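Local coordinates for protein 4-diphosphocytidyl-2C-methyl-D-erythritol synthase (Neisseria gonorrhoeae, PDB 1VGW) that probably catalyses the transfer of a cytidylyl group from CTP to 2-C-methyl-D-erythritol 4-phosphate, releasing diphosphate, in the non-mevalonate route to isoprenoid precursors, at residues Leu41-Glu45 against Phe71-Arg75; Val76-Gly80 against Gly91-Leu95; Ala113-Leu117 against Ala166-Gln170; Glu134-Val140 against Arg202-Gly208; Leu176-Leu181 against Ala195-Val201. The contacts are given in a common frame with arbitrary orientation. Residues are numbered along the deposited sequence.

Contact 1: Leu41-Glu45 against Phe71-Arg75; sequences LGIFE and FPQVR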
# COMPACT_ATOMS: atom_id res chain seq x y z
N LEU B 41 -4.88 10.76 -19.31
CA LEU B 41 -4.35 11.19 -20.60
C LEU B 41 -3.56 12.49 -20.46
O LEU B 41 -2.52 12.66 -21.12
CB LEU B 41 -5.47 11.36 -21.62
CG LEU B 41 -6.17 10.07 -22.03
CD1 LEU B 41 -7.30 10.37 -22.98
CD2 LEU B 41 -5.17 9.08 -22.67
N GLY B 42 -4.03 13.31 -19.53
CA GLY B 42 -3.46 14.58 -19.19
C GLY B 42 -2.02 14.47 -18.73
O GLY B 42 -1.19 15.35 -19.03
N ILE B 43 -1.70 13.43 -17.99
CA ILE B 43 -0.33 13.26 -17.50
C ILE B 43 0.65 12.95 -18.62
O ILE B 43 1.78 13.44 -18.60
CB ILE B 43 -0.31 12.14 -16.44
CG1 ILE B 43 -1.18 12.59 -15.23
CG2 ILE B 43 1.09 11.82 -15.97
CD1 ILE B 43 -1.52 11.35 -14.34
N PHE B 44 0.29 12.15 -19.61
CA PHE B 44 1.17 11.80 -20.70
C PHE B 44 1.26 12.87 -21.79
O PHE B 44 2.36 13.23 -22.25
CB PHE B 44 0.74 10.46 -21.34
CG PHE B 44 0.89 9.30 -20.38
CD1 PHE B 44 2.08 8.64 -20.20
CD2 PHE B 44 -0.21 8.89 -19.62
CE1 PHE B 44 2.21 7.62 -19.28
CE2 PHE B 44 -0.10 7.86 -18.72
CZ PHE B 44 1.10 7.20 -18.55
N GLU B 45 0.10 13.43 -22.19
CA GLU B 45 0.06 14.47 -23.19
C GLU B 45 0.86 15.70 -22.80
O GLU B 45 1.44 16.33 -23.71
CB GLU B 45 -1.35 14.83 -23.61
CG GLU B 45 -2.00 13.64 -24.37
CD GLU B 45 -1.69 13.75 -25.86
OE1 GLU B 45 -1.19 12.78 -26.46
OE2 GLU B 45 -1.96 14.84 -26.42
N PHE B 71 -8.89 15.21 -26.75
CA PHE B 71 -7.49 14.91 -27.04
C PHE B 71 -7.31 14.49 -28.50
O PHE B 71 -7.24 13.31 -28.89
CB PHE B 71 -6.99 13.80 -26.08
CG PHE B 71 -6.90 14.24 -24.64
CD1 PHE B 71 -7.96 13.98 -23.77
CD2 PHE B 71 -5.83 14.95 -24.16
CE1 PHE B 71 -7.94 14.41 -22.47
CE2 PHE B 71 -5.80 15.38 -22.85
CZ PHE B 71 -6.85 15.12 -22.00
N PRO B 72 -7.29 15.48 -29.41
CA PRO B 72 -7.19 15.23 -30.83
C PRO B 72 -5.96 14.44 -31.23
O PRO B 72 -6.02 13.56 -32.11
CB PRO B 72 -7.32 16.60 -31.47
CG PRO B 72 -6.88 17.55 -30.41
CD PRO B 72 -7.30 16.92 -29.10
N GLN B 73 -4.83 14.62 -30.56
CA GLN B 73 -3.66 13.83 -30.91
C GLN B 73 -3.64 12.43 -30.33
O GLN B 73 -2.87 11.58 -30.81
CB GLN B 73 -2.36 14.58 -30.59
CG GLN B 73 -2.02 15.57 -31.71
CD GLN B 73 -0.91 16.52 -31.34
OE1 GLN B 73 -0.62 16.76 -30.18
NE2 GLN B 73 -0.31 17.11 -32.37
N VAL B 74 -4.43 12.13 -29.30
CA VAL B 74 -4.47 10.78 -28.75
C VAL B 74 -5.18 9.84 -29.70
O VAL B 74 -6.14 10.19 -30.38
CB VAL B 74 -5.20 10.82 -27.39
CG1 VAL B 74 -5.56 9.43 -26.89
CG2 VAL B 74 -4.38 11.58 -26.39
N ARG B 75 -4.71 8.58 -29.79
CA ARG B 75 -5.39 7.65 -30.72
C ARG B 75 -6.32 6.73 -29.97
O ARG B 75 -5.87 5.99 -29.09
CB ARG B 75 -4.33 6.87 -31.49
CG ARG B 75 -3.31 7.83 -32.14
CD ARG B 75 -3.17 7.39 -33.61
NE ARG B 75 -2.04 8.11 -34.23
CZ ARG B 75 -1.93 8.13 -35.55
NH1 ARG B 75 -2.82 7.48 -36.28
NH2 ARG B 75 -0.92 8.76 -36.12
O HOH W 1 -4.22 15.82 -28.15

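Contact 2: Val76-Gly80 against Gly91-Leu95; sequences VWKNG and GVAKL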
# COMPACT_ATOMS: atom_id res chain seq x y z
N VAL B 76 -7.61 6.76 -30.32
CA VAL B 76 -8.58 5.92 -29.62
C VAL B 76 -8.91 4.73 -30.49
O VAL B 76 -9.69 4.88 -31.44
CB VAL B 76 -9.83 6.75 -29.25
CG1 VAL B 76 -11.00 5.86 -28.84
CG2 VAL B 76 -9.53 7.72 -28.10
N TRP B 77 -8.36 3.56 -30.20
CA TRP B 77 -8.64 2.38 -31.03
C TRP B 77 -9.73 1.51 -30.43
O TRP B 77 -9.80 1.31 -29.21
CB TRP B 77 -7.36 1.53 -31.20
CG TRP B 77 -6.30 2.19 -32.05
CD1 TRP B 77 -6.46 3.27 -32.89
CD2 TRP B 77 -4.93 1.77 -32.17
NE1 TRP B 77 -5.27 3.55 -33.49
CE2 TRP B 77 -4.31 2.65 -33.09
CE3 TRP B 77 -4.18 0.74 -31.61
CZ2 TRP B 77 -2.96 2.56 -33.43
CZ3 TRP B 77 -2.83 0.65 -31.94
CH2 TRP B 77 -2.24 1.55 -32.85
N LYS B 78 -10.56 0.90 -31.28
CA LYS B 78 -11.67 0.10 -30.73
C LYS B 78 -11.51 -1.37 -30.97
O LYS B 78 -12.38 -2.04 -31.54
CB LYS B 78 -13.02 0.62 -31.26
CG LYS B 78 -13.27 2.08 -30.87
CD LYS B 78 -14.62 2.56 -31.35
CE LYS B 78 -14.85 4.01 -30.97
NZ LYS B 78 -16.07 4.54 -31.64
N ASN B 79 -10.39 -1.93 -30.52
CA ASN B 79 -10.14 -3.35 -30.69
C ASN B 79 -9.73 -3.95 -29.35
O ASN B 79 -8.78 -4.72 -29.27
CB ASN B 79 -9.10 -3.64 -31.76
CG ASN B 79 -7.80 -2.91 -31.48
OD1 ASN B 79 -7.78 -1.69 -31.56
ND2 ASN B 79 -6.75 -3.63 -31.12
N GLY B 80 -10.51 -3.59 -28.34
CA GLY B 80 -10.34 -4.13 -27.00
C GLY B 80 -10.60 -5.64 -27.05
O GLY B 80 -11.20 -6.12 -28.01
N GLY B 91 -3.25 -4.10 -28.88
CA GLY B 91 -2.71 -2.75 -29.07
C GLY B 91 -1.26 -2.83 -29.55
O GLY B 91 -0.88 -2.17 -30.51
N VAL B 92 -0.44 -3.58 -28.82
CA VAL B 92 0.97 -3.76 -29.22
C VAL B 92 1.06 -4.29 -30.64
O VAL B 92 1.81 -3.72 -31.44
CB VAL B 92 1.72 -4.70 -28.27
CG1 VAL B 92 3.15 -4.94 -28.75
CG2 VAL B 92 1.73 -4.17 -26.84
N ALA B 93 0.29 -5.30 -31.03
CA ALA B 93 0.34 -5.82 -32.39
C ALA B 93 -0.01 -4.77 -33.43
O ALA B 93 0.60 -4.65 -34.51
CB ALA B 93 -0.59 -7.01 -32.58
N LYS B 94 -1.10 -4.05 -33.17
CA LYS B 94 -1.53 -2.99 -34.09
C LYS B 94 -0.51 -1.88 -34.14
O LYS B 94 -0.23 -1.39 -35.25
CB LYS B 94 -2.95 -2.54 -33.75
CG LYS B 94 -3.53 -1.49 -34.64
CD LYS B 94 -5.06 -1.48 -34.70
CE LYS B 94 -5.51 -0.08 -35.16
NZ LYS B 94 -6.88 -0.06 -35.73
N LEU B 95 0.19 -1.51 -33.06
CA LEU B 95 1.21 -0.45 -33.16
C LEU B 95 2.34 -0.83 -34.14
O LEU B 95 2.97 0.04 -34.78
CB LEU B 95 1.77 -0.10 -31.79
CG LEU B 95 1.05 0.87 -30.88
CD1 LEU B 95 1.51 0.75 -29.41
CD2 LEU B 95 1.25 2.33 -31.28

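Contact 3: Ala113-Leu117 against Ala166-Gln170; sequences ARCCL and AQTPQ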
# COMPACT_ATOMS: atom_id res chain seq x y z
N ALA B 113 -6.98 3.41 -14.44
CA ALA B 113 -7.37 3.94 -13.17
C ALA B 113 -6.25 4.46 -12.31
O ALA B 113 -6.56 4.76 -11.13
CB ALA B 113 -8.17 2.89 -12.37
N ARG B 114 -5.02 4.53 -12.74
CA ARG B 114 -3.93 5.08 -11.88
C ARG B 114 -3.74 6.52 -12.37
O ARG B 114 -2.83 6.86 -13.13
CB ARG B 114 -2.68 4.26 -11.90
CG ARG B 114 -2.63 2.96 -11.14
CD ARG B 114 -1.26 2.29 -11.16
NE ARG B 114 -1.30 0.88 -10.82
CZ ARG B 114 -1.07 0.37 -9.61
NH1 ARG B 114 -0.78 1.13 -8.57
NH2 ARG B 114 -1.10 -0.95 -9.41
N CYS B 115 -4.62 7.41 -11.84
CA CYS B 115 -4.66 8.78 -12.28
C CYS B 115 -3.86 9.76 -11.50
O CYS B 115 -3.98 10.98 -11.78
CB CYS B 115 -6.10 9.28 -12.49
SG CYS B 115 -7.16 9.23 -11.00
N CYS B 116 -3.03 9.35 -10.58
CA CYS B 116 -2.23 10.27 -9.79
C CYS B 116 -0.75 9.99 -9.93
O CYS B 116 0.05 10.34 -9.06
CB CYS B 116 -2.67 10.15 -8.31
SG CYS B 116 -4.37 10.81 -8.07
N LEU B 117 -0.35 9.38 -11.05
CA LEU B 117 1.05 9.09 -11.31
C LEU B 117 1.86 10.38 -11.38
O LEU B 117 1.68 11.14 -12.33
CB LEU B 117 1.12 8.38 -12.69
CG LEU B 117 2.54 8.31 -13.31
CD1 LEU B 117 3.40 7.35 -12.51
CD2 LEU B 117 2.50 8.02 -14.79
N ALA B 166 4.53 -4.17 -7.40
CA ALA B 166 4.54 -3.59 -8.72
C ALA B 166 3.44 -2.55 -8.93
O ALA B 166 2.31 -2.70 -8.41
CB ALA B 166 4.39 -4.73 -9.72
N GLN B 167 3.73 -1.50 -9.64
CA GLN B 167 2.80 -0.46 -10.06
C GLN B 167 2.88 -0.40 -11.60
O GLN B 167 3.23 -1.45 -12.19
CB GLN B 167 3.16 0.90 -9.49
CG GLN B 167 3.14 0.98 -7.98
CD GLN B 167 3.34 2.36 -7.41
OE1 GLN B 167 4.17 3.17 -7.90
NE2 GLN B 167 2.59 2.66 -6.34
N THR B 168 2.41 0.63 -12.24
CA THR B 168 2.50 0.86 -13.67
C THR B 168 2.95 2.31 -13.82
O THR B 168 2.87 3.05 -12.80
CB THR B 168 1.24 0.55 -14.42
OG1 THR B 168 0.27 1.57 -14.16
CG2 THR B 168 0.62 -0.82 -14.09
N PRO B 169 3.47 2.74 -14.95
CA PRO B 169 3.62 1.99 -16.17
C PRO B 169 4.72 0.98 -16.13
O PRO B 169 5.55 1.01 -15.20
CB PRO B 169 3.93 3.07 -17.24
CG PRO B 169 3.68 4.38 -16.57
CD PRO B 169 4.04 4.13 -15.11
N GLN B 170 4.65 -0.02 -16.98
CA GLN B 170 5.65 -1.08 -17.19
C GLN B 170 6.19 -0.84 -18.63
O GLN B 170 5.37 -0.92 -19.55
CB GLN B 170 5.01 -2.48 -17.09
CG GLN B 170 4.33 -2.61 -15.70
CD GLN B 170 4.24 -3.99 -15.13
OE1 GLN B 170 4.23 -5.04 -15.76
NE2 GLN B 170 4.08 -4.08 -13.78
O HOH W 2 0.33 0.41 -5.57

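Contact 4: Glu134-Val140 against Arg202-Gly208; sequences EGGILAV and RPLLIQG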
# COMPACT_ATOMS: atom_id res chain seq x y z
N GLU B 134 16.48 -4.48 -21.33
CA GLU B 134 15.61 -5.31 -20.52
C GLU B 134 14.36 -4.60 -19.96
O GLU B 134 13.48 -5.29 -19.45
CB GLU B 134 16.34 -6.00 -19.36
CG GLU B 134 16.88 -5.09 -18.29
CD GLU B 134 18.26 -4.52 -18.54
OE1 GLU B 134 18.57 -4.09 -19.68
OE2 GLU B 134 19.08 -4.45 -17.58
N GLY B 135 14.16 -3.32 -20.16
CA GLY B 135 12.96 -2.65 -19.70
C GLY B 135 12.95 -2.55 -18.18
O GLY B 135 13.96 -2.89 -17.54
N GLY B 136 11.79 -2.20 -17.62
CA GLY B 136 11.75 -1.97 -16.17
C GLY B 136 10.35 -1.45 -15.78
O GLY B 136 9.51 -1.26 -16.64
N ILE B 137 10.06 -1.43 -14.45
CA ILE B 137 8.74 -1.02 -14.02
C ILE B 137 8.82 -0.13 -12.80
O ILE B 137 9.81 -0.11 -12.09
CB ILE B 137 7.85 -2.22 -13.62
CG1 ILE B 137 8.36 -2.85 -12.31
CG2 ILE B 137 7.74 -3.28 -14.71
CD1 ILE B 137 7.54 -4.05 -11.85
N LEU B 138 7.71 0.60 -12.56
CA LEU B 138 7.70 1.38 -11.30
C LEU B 138 7.26 0.39 -10.20
O LEU B 138 6.53 -0.58 -10.49
CB LEU B 138 6.72 2.55 -11.35
CG LEU B 138 7.05 3.75 -12.21
CD1 LEU B 138 5.99 4.84 -12.09
CD2 LEU B 138 8.41 4.32 -11.89
N ALA B 139 7.79 0.59 -9.00
CA ALA B 139 7.40 -0.35 -7.90
C ALA B 139 7.86 0.25 -6.57
O ALA B 139 8.64 1.24 -6.61
CB ALA B 139 8.01 -1.70 -8.16
N VAL B 140 7.30 -0.19 -5.47
CA VAL B 140 7.67 0.27 -4.13
C VAL B 140 7.97 -0.91 -3.20
O VAL B 140 7.29 -1.95 -3.22
CB VAL B 140 6.59 1.15 -3.47
CG1 VAL B 140 6.28 2.38 -4.32
CG2 VAL B 140 5.31 0.40 -3.16
N ARG B 202 15.50 -10.07 -17.14
CA ARG B 202 15.23 -9.49 -15.85
C ARG B 202 15.04 -7.98 -15.90
O ARG B 202 16.05 -7.23 -15.87
CB ARG B 202 16.44 -9.77 -14.94
CG ARG B 202 16.68 -11.27 -14.64
CD ARG B 202 17.78 -11.29 -13.56
NE ARG B 202 17.75 -12.47 -12.74
CZ ARG B 202 18.47 -12.57 -11.61
NH1 ARG B 202 19.22 -11.57 -11.20
NH2 ARG B 202 18.43 -13.71 -10.96
N PRO B 203 13.81 -7.48 -15.80
CA PRO B 203 13.58 -6.02 -15.91
C PRO B 203 14.07 -5.26 -14.71
O PRO B 203 14.20 -5.84 -13.62
CB PRO B 203 12.08 -5.90 -16.11
CG PRO B 203 11.65 -7.22 -16.60
CD PRO B 203 12.54 -8.22 -15.86
N LEU B 204 14.44 -3.99 -14.88
CA LEU B 204 14.89 -3.20 -13.72
C LEU B 204 13.69 -2.87 -12.82
O LEU B 204 12.54 -2.83 -13.28
CB LEU B 204 15.54 -1.87 -14.15
CG LEU B 204 16.66 -1.85 -15.16
CD1 LEU B 204 16.98 -0.42 -15.61
CD2 LEU B 204 17.94 -2.44 -14.60
N LEU B 205 13.95 -2.56 -11.56
CA LEU B 205 12.92 -2.08 -10.63
C LEU B 205 13.25 -0.59 -10.35
O LEU B 205 14.33 -0.31 -9.81
CB LEU B 205 12.87 -2.81 -9.29
CG LEU B 205 12.24 -4.19 -9.27
CD1 LEU B 205 12.78 -5.02 -8.12
CD2 LEU B 205 10.71 -4.15 -9.23
N ILE B 206 12.35 0.29 -10.75
CA ILE B 206 12.50 1.74 -10.53
C ILE B 206 11.47 2.23 -9.50
O ILE B 206 10.31 1.80 -9.42
CB ILE B 206 12.33 2.47 -11.86
CG1 ILE B 206 13.56 2.14 -12.78
CG2 ILE B 206 12.16 3.95 -11.78
CD1 ILE B 206 13.06 1.32 -13.97
N GLN B 207 11.91 3.06 -8.58
CA GLN B 207 11.12 3.59 -7.49
C GLN B 207 9.89 4.32 -7.97
O GLN B 207 9.97 5.27 -8.75
CB GLN B 207 11.96 4.49 -6.60
CG GLN B 207 11.23 5.14 -5.47
CD GLN B 207 10.65 4.25 -4.39
OE1 GLN B 207 11.14 3.15 -4.03
NE2 GLN B 207 9.57 4.76 -3.80
N GLY B 208 8.71 3.88 -7.50
CA GLY B 208 7.46 4.52 -7.88
C GLY B 208 7.08 5.61 -6.88
O GLY B 208 7.88 6.50 -6.58

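Contact 5: Leu176-Leu181 against Ala195-Val201; sequences LLHRAL and AVEKLGV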
# COMPACT_ATOMS: atom_id res chain seq x y z
N LEU B 176 10.26 -6.98 -28.03
CA LEU B 176 10.37 -7.85 -26.86
C LEU B 176 9.01 -8.12 -26.19
O LEU B 176 8.68 -9.26 -25.80
CB LEU B 176 11.30 -7.16 -25.83
CG LEU B 176 11.46 -7.87 -24.50
CD1 LEU B 176 12.06 -9.26 -24.65
CD2 LEU B 176 12.34 -7.03 -23.55
N LEU B 177 8.16 -7.08 -26.07
CA LEU B 177 6.80 -7.21 -25.49
C LEU B 177 5.91 -8.03 -26.39
O LEU B 177 5.23 -9.00 -25.99
CB LEU B 177 6.22 -5.80 -25.28
CG LEU B 177 4.98 -5.63 -24.40
CD1 LEU B 177 5.12 -6.31 -23.05
CD2 LEU B 177 4.67 -4.13 -24.19
N HIS B 178 5.86 -7.74 -27.69
CA HIS B 178 5.06 -8.59 -28.60
C HIS B 178 5.48 -10.06 -28.46
O HIS B 178 4.69 -11.01 -28.39
CB HIS B 178 5.30 -8.12 -30.02
CG HIS B 178 4.52 -8.81 -31.06
ND1 HIS B 178 3.14 -8.82 -31.11
CD2 HIS B 178 4.93 -9.53 -32.17
CE1 HIS B 178 2.74 -9.51 -32.16
NE2 HIS B 178 3.78 -9.97 -32.81
N ARG B 179 6.80 -10.30 -28.39
CA ARG B 179 7.32 -11.65 -28.27
C ARG B 179 6.84 -12.33 -26.98
O ARG B 179 6.32 -13.44 -27.06
CB ARG B 179 8.86 -11.62 -28.30
CG ARG B 179 9.48 -12.76 -29.06
CD ARG B 179 10.07 -12.30 -30.40
NE ARG B 179 10.73 -11.04 -30.34
CZ ARG B 179 11.74 -10.55 -31.01
NH1 ARG B 179 12.18 -9.32 -30.82
NH2 ARG B 179 12.37 -11.35 -31.88
N ALA B 180 7.04 -11.71 -25.83
CA ALA B 180 6.71 -12.27 -24.54
C ALA B 180 5.24 -12.57 -24.28
O ALA B 180 4.93 -13.53 -23.57
CB ALA B 180 7.20 -11.34 -23.42
N LEU B 181 4.30 -11.79 -24.79
CA LEU B 181 2.89 -12.02 -24.61
C LEU B 181 2.29 -12.92 -25.68
O LEU B 181 1.06 -13.14 -25.66
CB LEU B 181 2.13 -10.68 -24.68
CG LEU B 181 2.57 -9.57 -23.73
CD1 LEU B 181 1.81 -8.29 -24.09
CD2 LEU B 181 2.34 -9.98 -22.27
N ALA B 195 5.64 -11.79 -17.92
CA ALA B 195 5.78 -12.45 -19.23
C ALA B 195 7.19 -12.16 -19.81
O ALA B 195 7.77 -13.01 -20.47
CB ALA B 195 4.77 -12.02 -20.25
N VAL B 196 7.76 -11.01 -19.52
CA VAL B 196 9.12 -10.74 -19.99
C VAL B 196 10.10 -11.65 -19.25
O VAL B 196 10.93 -12.28 -19.90
CB VAL B 196 9.48 -9.26 -19.94
CG1 VAL B 196 10.98 -9.02 -20.10
CG2 VAL B 196 8.79 -8.51 -21.11
N GLU B 197 9.98 -11.82 -17.93
CA GLU B 197 10.85 -12.67 -17.11
C GLU B 197 10.90 -14.14 -17.57
O GLU B 197 11.91 -14.82 -17.41
CB GLU B 197 10.40 -12.67 -15.65
CG GLU B 197 10.39 -11.37 -14.90
CD GLU B 197 9.32 -11.34 -13.79
OE1 GLU B 197 9.04 -12.40 -13.15
OE2 GLU B 197 8.72 -10.28 -13.54
N LYS B 198 9.81 -14.66 -18.13
CA LYS B 198 9.73 -16.01 -18.62
C LYS B 198 10.57 -16.22 -19.86
O LYS B 198 10.74 -17.36 -20.34
CB LYS B 198 8.27 -16.42 -18.92
CG LYS B 198 7.57 -16.89 -17.66
CD LYS B 198 6.08 -17.09 -17.86
CE LYS B 198 5.39 -17.22 -16.50
NZ LYS B 198 5.84 -18.42 -15.73
N LEU B 199 11.10 -15.14 -20.41
CA LEU B 199 11.98 -15.26 -21.59
C LEU B 199 13.44 -15.33 -21.12
O LEU B 199 14.35 -15.49 -21.93
CB LEU B 199 11.77 -14.02 -22.46
CG LEU B 199 10.91 -14.15 -23.70
CD1 LEU B 199 9.93 -15.29 -23.66
CD2 LEU B 199 10.24 -12.83 -24.08
N GLY B 200 13.70 -15.21 -19.84
CA GLY B 200 15.04 -15.19 -19.27
C GLY B 200 15.56 -13.77 -19.16
O GLY B 200 16.74 -13.56 -18.89
N VAL B 201 14.69 -12.76 -19.32
CA VAL B 201 15.14 -11.36 -19.22
C VAL B 201 14.72 -10.82 -17.84
O VAL B 201 13.53 -11.00 -17.53
CB VAL B 201 14.42 -10.51 -20.28
CG1 VAL B 201 14.78 -9.04 -20.13
CG2 VAL B 201 14.58 -11.01 -21.69
O HOH W 3 6.58 -14.99 -22.15

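Contact 1: Leu41-Glu45 against Phe71-Arg75
The last turn of helix 36-45 and the turn that follows helix 63-70 bury 275 Å² between them, and the apolar part centres on L41, F71 and V74. The F71 ring is the broad surface on one side. L41 CB lies 4.0 Å from the ring centroid and only 10° off the ring normal, a CH-pi contact over the face, while L41 CD1 approaches F71 CD1 at 3.8 Å. L41 also touches V74, CD2 to CG1 at 4.3 Å. G42 N lies 4.2 Å from F71 CZ.

E45 bends at chi2 (-89°), and its CG passes 4.1 Å from F71 CD2 before the carboxylate reaches the opposing turn. There E45 OE1 makes a plain van der Waals contact with V74 CG2 at 3.4 Å. The polar link runs through water, which donates to E45 OE2 at 3.0 Å and accepts from Q73 N at 2.8 Å. Q73 N is at the third position of the type I beta turn F71-V74, where the amide is not used in closing the turn; a weak bond from V74 N to F71 O of 3.1 Å does that.

The turn leads directly into strand 75-77, whose R75 pairs with T53 and V55 of strand 52-56. L41 also packs on T53 and V55, and F44 on A9 of strand 7-12, so helix 36-45 packs against strands 7-12 and 52-56 while its C-terminal turn meets the helix-to-strand connection.

Contact 2: Val76-Gly80 against Gly91-Leu95
W77 adopts chi1 -69° (m) and chi2 -15°, which carries its indole across to helix 84-98, where K94 lies along it. The lysine is nearly fully extended, all four chi angles falling in the t well (-178°, 155°, 158° and 159°), so its chain runs over one indole face. K94 CG is 3.5 Å from W77 CZ3. Further out, CE stands 3.7 Å from the centroid of the five-membered ring in a CH-pi contact, and NZ stands 4.3 Å from the same centroid, 6° off the normal: a cation-pi contact.

The far end of the indole meets the helix, touching backbone at G91 O, near the ring plane and 3.7 Å from W77 CZ3, and the L95 side chain, whose CG is 3.9 Å from W77 CH2. N79, with chi1 at 56° (p), adds looser contacts: OD1 to K94 CD and ND2 to G91 N, both 4.2 Å.

These segments span the first half of a beta-alpha-beta crossover, from strand 75-77 through helix 84-98 toward strand 106-109, in the Rossmann-like sheet. With the ammonium over the pi cloud and the lysine methylenes and L95 against the indole, the chemistry implies a join that combines dispersion with cation-pi electrostatics.

Contact 3: Ala113-Leu117 against Ala166-Gln170
This is a buried contact between a loop and a bent strand pair, its centre about 5 Å from the centre of the chain, where the loop between strand 106-109 and helix 119-129 meets the corner joining strands 163-167 and 169-173. All six touching residues are buried. R114 covers the corner with its long side chain: CD sits 3.4 Å from T168 OG1, NH1 is 4.0 Å from Q167 CG, and one guanidinium face lies against T168 N and Q167 CA. A water accepts from both R114 NH1 and Q167 NE2 at 3.3 Å each. Farther along, L117 packs on the corner, CD1 being 4.2 Å from P169 CD and 4.3 Å from T168 O.

The corner has a cis peptide bond before P169 and passes the chain from one part of the curled mixed sheet to another. This GT-A-like nucleotidyltransferase fold places the R114 side chain about 4 Å from that of K214, which is predicted to position the MEP substrate, so the contact probably borders the active site.

Charged partners beyond the segments fix R114: NE forms a salt bridge with D111, and NH2 forms another with D144 of the second subunit. Q167 OE1 accepts from N212, and its NE2 donates to D209 O. Across the bend itself, Q170 NE2 donates to Q167 O at 3.2 Å with an angle of 157°, bridging its two sides.

Contact 4: Glu134-Val140 against Arg202-Gly208
L138 and I206 form the apolar centre, with CD2 of the leucine 3.8 Å from CG2 of the isoleucine; both side chains lie on the sheet face that packs on L125 of helix 119-129. On the other face L205 CD2 meets I137 CG1 at 4.1 Å. A139 CB also touches L205 CD2, at 3.8 Å. G136 shares the face of L138, and its lack of a side chain matters: an ideal CB would stand 2.9 Å from I206 CD1, a clash.

Around these side chains runs a parallel beta ladder, G136-L204, I137-L205, L138-I206 and A139-Q207, with CA-CA distances of 4.2 to 5.5 Å. The bonds weave between strands as parallel pairing requires: L204 N to G135 O (2.9 Å), I137 N to L204 O (3.1 Å), I206 N to I137 O (2.9 Å), A139 N to I206 O (2.8 Å) and G208 N to A139 O (2.8 Å). The short strand axes diverge by 48°, a strong twist. Strand 204-207 adds in parallel to strand 136-141, whose other neighbours in the mixed sheet, 163-167 and 169-173, are antiparallel to it.

Toward the polar edge, E134 CG touches R202 O at 3.3 Å and E134 OE2 approaches L204 CD2 at 3.8 Å. The second subunit makes backbone hydrogen bonds with P203 and L205, and E134 and L204 pack on its Q153.

Contact 5: Leu176-Leu181 against Ala195-Val201
At A195 the second segment is still helical, and here helix 192-197 packs on helix 174-180: A195 CB meets A180 CB at 4.1 Å and L181 CD2 at 3.8 Å. A195 O lies 3.4 Å from A180 CB and accepts from a water (2.9 Å) that also donates to A180 O (2.6 Å). V196 CA and A180 CA, 5.4 Å apart, are the nearest CA pair, consistent with the small A180 side chain facing the other helix; V196 CG2 meets A180 CB at 4.0 Å and CG1 meets L176 CD2 at 4.2 Å. E197 turns away, toward a salt bridge with K147 of the second subunit. L199 reaches back, CD2 standing 3.4 Å from A180 CB and 4.0 Å from L176 CD1. G200 ends the turn, and V201 CG2 touches L176 CD1 at 4.3 Å. The positive phi of G200 (92°) and the bond from G200 N to E197 O (3.0 Å) mark a Schellman motif, the glycine-terminated helix end leading here toward strand 204-207.

How the contacts relate
Contacts 1 and 2 come in series along the chain, their segments adjoining at R75 and V76, with centres 15 Å apart beside strand 75-77 at one end of the mixed sheet. Contact 3 lies nearer the middle of the chain and touches contact 1 through I43 and F44 against C115, L117 and P169. Its segments alternate with those of contact 4, 12 Å away, and Q167 N probably bonds to L138 O between neighbouring strands. Contact 5 is nested within the loop closed by contact 4; it meets contact 4 at P203 and contact 2 through V92 and L177. One sheet with flanking helices links peripheral contacts to the subunit interface at contacts 3 and 4, and E197 of contact 5.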